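Local structure of catabolite activation-like protein (Xanthomonas campestris pv. campestris, 3IWZ) at residues F80-F92 / Y135-D147. The protein acts as a dimeric, CRP-like global transcription factor that activates or represses virulence genes and apparently loses DNA binding on taking up cyclic di-GMP. Sequence-based numbering, arbitrary orientation.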
loop_
_atom_site.group_PDB
_atom_site.type_symbol
_atom_site.label_atom_id
_atom_site.label_comp_id
_atom_site.label_asym_id
_atom_site.label_seq_id
_atom_site.Cartn_x
_atom_site.Cartn_y
_atom_site.Cartn_z
ATOM N N PHE D 80 -4.353 -1.483 -13.743
ATOM C CA PHE D 80 -4.631 -0.070 -13.877
ATOM C C PHE D 80 -4.899 0.309 -15.325
ATOM O O PHE D 80 -4.237 -0.181 -16.237
ATOM C CB PHE D 80 -3.449 0.716 -13.318
ATOM C CG PHE D 80 -3.091 0.333 -11.910
ATOM C CD1 PHE D 80 -3.760 0.899 -10.833
ATOM C CD2 PHE D 80 -2.095 -0.611 -11.662
ATOM C CE1 PHE D 80 -3.449 0.540 -9.534
ATOM C CE2 PHE D 80 -1.774 -0.978 -10.367
ATOM C CZ PHE D 80 -2.452 -0.402 -9.296
ATOM N N GLY D 81 -5.874 1.186 -15.530
ATOM C CA GLY D 81 -6.213 1.606 -16.875
ATOM C C GLY D 81 -5.924 3.071 -17.153
ATOM O O GLY D 81 -5.142 3.732 -16.452
ATOM N N SER D 82 -6.575 3.570 -18.196
ATOM C CA SER D 82 -6.440 4.948 -18.630
ATOM C C SER D 82 -6.546 5.922 -17.460
ATOM O O SER D 82 -7.396 5.764 -16.586
ATOM C CB SER D 82 -7.525 5.262 -19.665
ATOM O OG SER D 82 -7.590 4.235 -20.638
ATOM N N GLY D 83 -5.671 6.923 -17.462
ATOM C CA GLY D 83 -5.669 7.928 -16.414
ATOM C C GLY D 83 -4.749 7.653 -15.237
ATOM O O GLY D 83 -4.515 8.534 -14.413
ATOM N N GLU D 84 -4.220 6.441 -15.146
ATOM C CA GLU D 84 -3.355 6.089 -14.033
ATOM C C GLU D 84 -1.894 6.500 -14.184
ATOM O O GLU D 84 -1.303 6.418 -15.269
ATOM C CB GLU D 84 -3.424 4.580 -13.772
ATOM C CG GLU D 84 -4.760 4.094 -13.203
ATOM C CD GLU D 84 -5.042 4.652 -11.825
ATOM O OE1 GLU D 84 -4.180 4.506 -10.934
ATOM O OE2 GLU D 84 -6.120 5.240 -11.627
ATOM N N PHE D 85 -1.332 6.971 -13.075
ATOM C CA PHE D 85 0.070 7.351 -13.007
ATOM C C PHE D 85 0.737 6.120 -12.428
ATOM O O PHE D 85 0.310 5.620 -11.395
ATOM C CB PHE D 85 0.274 8.534 -12.053
ATOM C CG PHE D 85 -0.072 9.865 -12.652
ATOM C CD1 PHE D 85 0.825 10.522 -13.473
ATOM C CD2 PHE D 85 -1.318 10.434 -12.436
ATOM C CE1 PHE D 85 0.485 11.721 -14.073
ATOM C CE2 PHE D 85 -1.668 11.633 -13.033
ATOM C CZ PHE D 85 -0.769 12.279 -13.852
ATOM N N VAL D 86 1.750 5.600 -13.107
ATOM C CA VAL D 86 2.457 4.430 -12.603
ATOM C C VAL D 86 3.951 4.734 -12.604
ATOM O O VAL D 86 4.400 5.652 -13.296
ATOM C CB VAL D 86 2.112 3.165 -13.429
ATOM C CG1 VAL D 86 0.661 2.796 -13.196
ATOM C CG2 VAL D 86 2.332 3.413 -14.907
ATOM N N GLY D 87 4.706 3.991 -11.801
ATOM C CA GLY D 87 6.136 4.238 -11.683
ATOM C C GLY D 87 6.386 5.595 -11.031
ATOM O O GLY D 87 7.388 6.271 -11.292
ATOM N N GLU D 88 5.468 5.996 -10.162
ATOM C CA GLU D 88 5.575 7.290 -9.513
ATOM C C GLU D 88 6.377 7.338 -8.225
ATOM O O GLU D 88 6.690 8.424 -7.748
ATOM C CB GLU D 88 4.178 7.849 -9.237
ATOM C CG GLU D 88 3.471 7.235 -8.035
ATOM C CD GLU D 88 3.414 5.712 -8.074
ATOM O OE1 GLU D 88 3.307 5.111 -9.180
ATOM O OE2 GLU D 88 3.465 5.120 -6.983
ATOM N N MET D 89 6.726 6.182 -7.672
ATOM C CA MET D 89 7.450 6.152 -6.401
ATOM C C MET D 89 8.689 7.048 -6.329
ATOM O O MET D 89 8.834 7.827 -5.390
ATOM C CB MET D 89 7.836 4.719 -6.028
ATOM C CG MET D 89 8.250 4.592 -4.559
ATOM S SD MET D 89 8.726 2.925 -4.052
ATOM C CE MET D 89 10.503 3.003 -4.258
ATOM N N GLY D 90 9.578 6.925 -7.307
ATOM C CA GLY D 90 10.780 7.739 -7.326
ATOM C C GLY D 90 10.523 9.236 -7.290
ATOM O O GLY D 90 11.414 10.012 -6.958
ATOM N N LEU D 91 9.310 9.656 -7.628
ATOM C CA LEU D 91 8.973 11.075 -7.599
ATOM C C LEU D 91 8.753 11.551 -6.156
ATOM O O LEU D 91 8.646 12.749 -5.885
ATOM C CB LEU D 91 7.701 11.323 -8.409
ATOM C CG LEU D 91 7.112 12.729 -8.339
ATOM C CD1 LEU D 91 8.100 13.717 -8.945
ATOM C CD2 LEU D 91 5.781 12.769 -9.089
ATOM N N PHE D 92 8.702 10.597 -5.232
ATOM C CA PHE D 92 8.449 10.897 -3.829
ATOM C C PHE D 92 9.528 10.366 -2.901
ATOM O O PHE D 92 9.838 10.980 -1.888
ATOM C CB PHE D 92 7.116 10.282 -3.421
ATOM C CG PHE D 92 5.938 10.884 -4.108
ATOM C CD1 PHE D 92 5.370 12.055 -3.629
ATOM C CD2 PHE D 92 5.382 10.270 -5.224
ATOM C CE1 PHE D 92 4.258 12.608 -4.247
ATOM C CE2 PHE D 92 4.264 10.817 -5.855
ATOM C CZ PHE D 92 3.701 11.983 -5.368
ATOM N N TYR D 135 -2.529 16.074 -6.193
ATOM C CA TYR D 135 -3.743 15.567 -5.570
ATOM C C TYR D 135 -4.238 14.326 -6.308
ATOM O O TYR D 135 -4.652 13.353 -5.680
ATOM C CB TYR D 135 -4.833 16.640 -5.571
ATOM C CG TYR D 135 -6.130 16.185 -4.942
ATOM C CD1 TYR D 135 -6.248 16.046 -3.563
ATOM C CD2 TYR D 135 -7.224 15.840 -5.734
ATOM C CE1 TYR D 135 -7.417 15.569 -2.986
ATOM C CE2 TYR D 135 -8.402 15.359 -5.167
ATOM C CZ TYR D 135 -8.490 15.223 -3.793
ATOM O OH TYR D 135 -9.635 14.708 -3.232
ATOM N N ALA D 136 -4.212 14.358 -7.639
ATOM C CA ALA D 136 -4.654 13.198 -8.411
ATOM C C ALA D 136 -3.786 11.994 -8.045
ATOM O O ALA D 136 -4.297 10.901 -7.813
ATOM C CB ALA D 136 -4.556 13.471 -9.906
ATOM N N ILE D 137 -2.471 12.200 -7.993
ATOM C CA ILE D 137 -1.559 11.121 -7.644
ATOM C C ILE D 137 -1.872 10.667 -6.223
ATOM O O ILE D 137 -1.793 9.481 -5.906
ATOM C CB ILE D 137 -0.089 11.578 -7.752
ATOM C CG1 ILE D 137 0.251 11.858 -9.223
ATOM C CG2 ILE D 137 0.839 10.522 -7.160
ATOM C CD1 ILE D 137 1.651 12.346 -9.455
ATOM N N GLY D 138 -2.245 11.618 -5.374
ATOM C CA GLY D 138 -2.597 11.280 -4.008
ATOM C C GLY D 138 -3.786 10.335 -4.002
ATOM O O GLY D 138 -3.806 9.334 -3.277
ATOM N N VAL D 139 -4.795 10.659 -4.804
ATOM C CA VAL D 139 -5.988 9.822 -4.913
ATOM C C VAL D 139 -5.605 8.402 -5.323
ATOM O O VAL D 139 -6.102 7.416 -4.763
ATOM C CB VAL D 139 -6.963 10.379 -5.974
ATOM C CG1 VAL D 139 -8.034 9.338 -6.299
ATOM C CG2 VAL D 139 -7.596 11.682 -5.467
ATOM N N GLN D 140 -4.714 8.301 -6.301
ATOM C CA GLN D 140 -4.307 6.995 -6.788
ATOM C C GLN D 140 -3.466 6.237 -5.780
ATOM O O GLN D 140 -3.612 5.027 -5.644
ATOM C CB GLN D 140 -3.586 7.130 -8.140
ATOM C CG GLN D 140 -4.507 7.691 -9.223
ATOM C CD GLN D 140 -3.855 7.821 -10.597
ATOM O OE1 GLN D 140 -4.447 8.385 -11.523
ATOM N NE2 GLN D 140 -2.645 7.300 -10.737
ATOM N N LEU D 141 -2.592 6.944 -5.071
ATOM C CA LEU D 141 -1.771 6.299 -4.060
ATOM C C LEU D 141 -2.694 5.784 -2.959
ATOM O O LEU D 141 -2.515 4.675 -2.464
ATOM C CB LEU D 141 -0.735 7.282 -3.486
ATOM C CG LEU D 141 0.507 7.566 -4.364
ATOM C CD1 LEU D 141 1.376 8.655 -3.743
ATOM C CD2 LEU D 141 1.320 6.286 -4.532
ATOM N N SER D 142 -3.708 6.570 -2.610
ATOM C CA SER D 142 -4.632 6.168 -1.555
ATOM C C SER D 142 -5.447 4.927 -1.899
ATOM O O SER D 142 -5.694 4.085 -1.033
ATOM C CB SER D 142 -5.566 7.318 -1.196
ATOM O OG SER D 142 -4.855 8.358 -0.552
ATOM N N LYS D 143 -5.855 4.791 -3.155
ATOM C CA LYS D 143 -6.639 3.612 -3.537
ATOM C C LYS D 143 -5.795 2.344 -3.493
ATOM O O LYS D 143 -6.256 1.295 -3.047
ATOM C CB LYS D 143 -7.241 3.782 -4.936
ATOM C CG LYS D 143 -8.333 4.825 -5.015
ATOM C CD LYS D 143 -8.763 5.078 -6.458
ATOM C CE LYS D 143 -7.612 5.673 -7.267
ATOM N NZ LYS D 143 -8.026 5.964 -8.668
ATOM N N ARG D 144 -4.553 2.448 -3.950
ATOM C CA ARG D 144 -3.644 1.300 -3.966
ATOM C C ARG D 144 -3.257 0.877 -2.564
ATOM O O ARG D 144 -3.120 -0.317 -2.284
ATOM C CB ARG D 144 -2.390 1.630 -4.769
ATOM C CG ARG D 144 -2.678 1.884 -6.237
ATOM C CD ARG D 144 -1.492 2.508 -6.956
ATOM N NE ARG D 144 -1.963 3.372 -8.036
ATOM C CZ ARG D 144 -1.186 3.979 -8.927
ATOM N NH1 ARG D 144 -1.742 4.743 -9.859
ATOM N NH2 ARG D 144 0.137 3.820 -8.897
ATOM N N LEU D 145 -3.076 1.863 -1.691
ATOM C CA LEU D 145 -2.727 1.598 -0.306
ATOM C C LEU D 145 -3.881 0.827 0.321
ATOM O O LEU D 145 -3.676 -0.198 0.977
ATOM C CB LEU D 145 -2.508 2.913 0.476
ATOM C CG LEU D 145 -2.217 2.729 1.977
ATOM C CD1 LEU D 145 -1.080 1.723 2.137
ATOM C CD2 LEU D 145 -1.849 4.085 2.651
ATOM N N LEU D 146 -5.097 1.326 0.116
ATOM C CA LEU D 146 -6.272 0.678 0.673
ATOM C C LEU D 146 -6.372 -0.743 0.110
ATOM O O LEU D 146 -6.568 -1.697 0.860
ATOM C CB LEU D 146 -7.539 1.492 0.343
ATOM C CG LEU D 146 -8.905 0.878 0.683
ATOM C CD1 LEU D 146 -9.011 0.627 2.183
ATOM C CD2 LEU D 146 -10.013 1.813 0.216
ATOM N N ASP D 147 -6.202 -0.877 -1.207
ATOM C CA ASP D 147 -6.271 -2.191 -1.856
ATOM C C ASP D 147 -5.181 -3.160 -1.388
ATOM O O ASP D 147 -5.455 -4.340 -1.153
ATOM C CB ASP D 147 -6.183 -2.060 -3.385
ATOM C CG ASP D 147 -7.451 -1.498 -3.996
ATOM O OD1 ASP D 147 -8.490 -1.506 -3.303
ATOM O OD2 ASP D 147 -7.411 -1.059 -5.171
HETATM O O HOH W 1 -4.777 3.860 -8.307
HETATM O O HOH W 2 1.889 2.155 -7.369
#
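Arg144 rises from the long helix 130-157 between two glutamates of segment 80-92 and meets a backbone carbonyl in the gap between them. Glu84, Glu88, Lys143 and Arg144 form a salt-bridge network that joins the jelly-roll cyclic nucleotide-binding domain of the CRP/FNR family to the helix that pairs the two subunits. Arg144 NH1 makes a charged hydrogen bond, part of a salt bridge, to Glu84 OE1 at 2.7 Å, tilted from the guanidinium plane. The same NH1 also bonds Phe85 O, almost within that plane and at a fairly straight N-H...O angle of 157°. Arg144 NH2 adds a weak bond to Phe85 O and a looser salt bridge, 3.4 Å, to OE1 of Glu88, with the Glu88 carboxylate perpendicular to the guanidinium. With several of its edge positions engaged, the group is held against rotation. Glu84 folds back at chi2 (-65°), bringing its carboxylate alongside Gln140 and Arg144, while OE2 faces Lys143 NZ in a long salt bridge. The ring of Phe80 leans on the arginine off-centre in a cation-pi contact, its centroid 4.6 Å from Arg144 CZ.

Farther toward the start of the helix segment the contact turns apolar. Ile137 lays CG1 over one face of the Phe85 ring in a CH-pi contact, and the edge of that ring is met by the Gln140 amide. The other branch of Ile137, CG2, touches Phe92 CE2 at 3.7 Å, and Leu141 CD1 sits over a face of the same ring. Phe92 also meets the Tyr135 ring of the second subunit, whose hydroxyl bonds Leu91 O, so this region adjoins the dimer interface. Two waters complete the polar centre: one accepts from Arg144 NH2, and the other accepts from Arg144 NE at 2.9 Å while donating to Glu84 OE1 and Gln140 O.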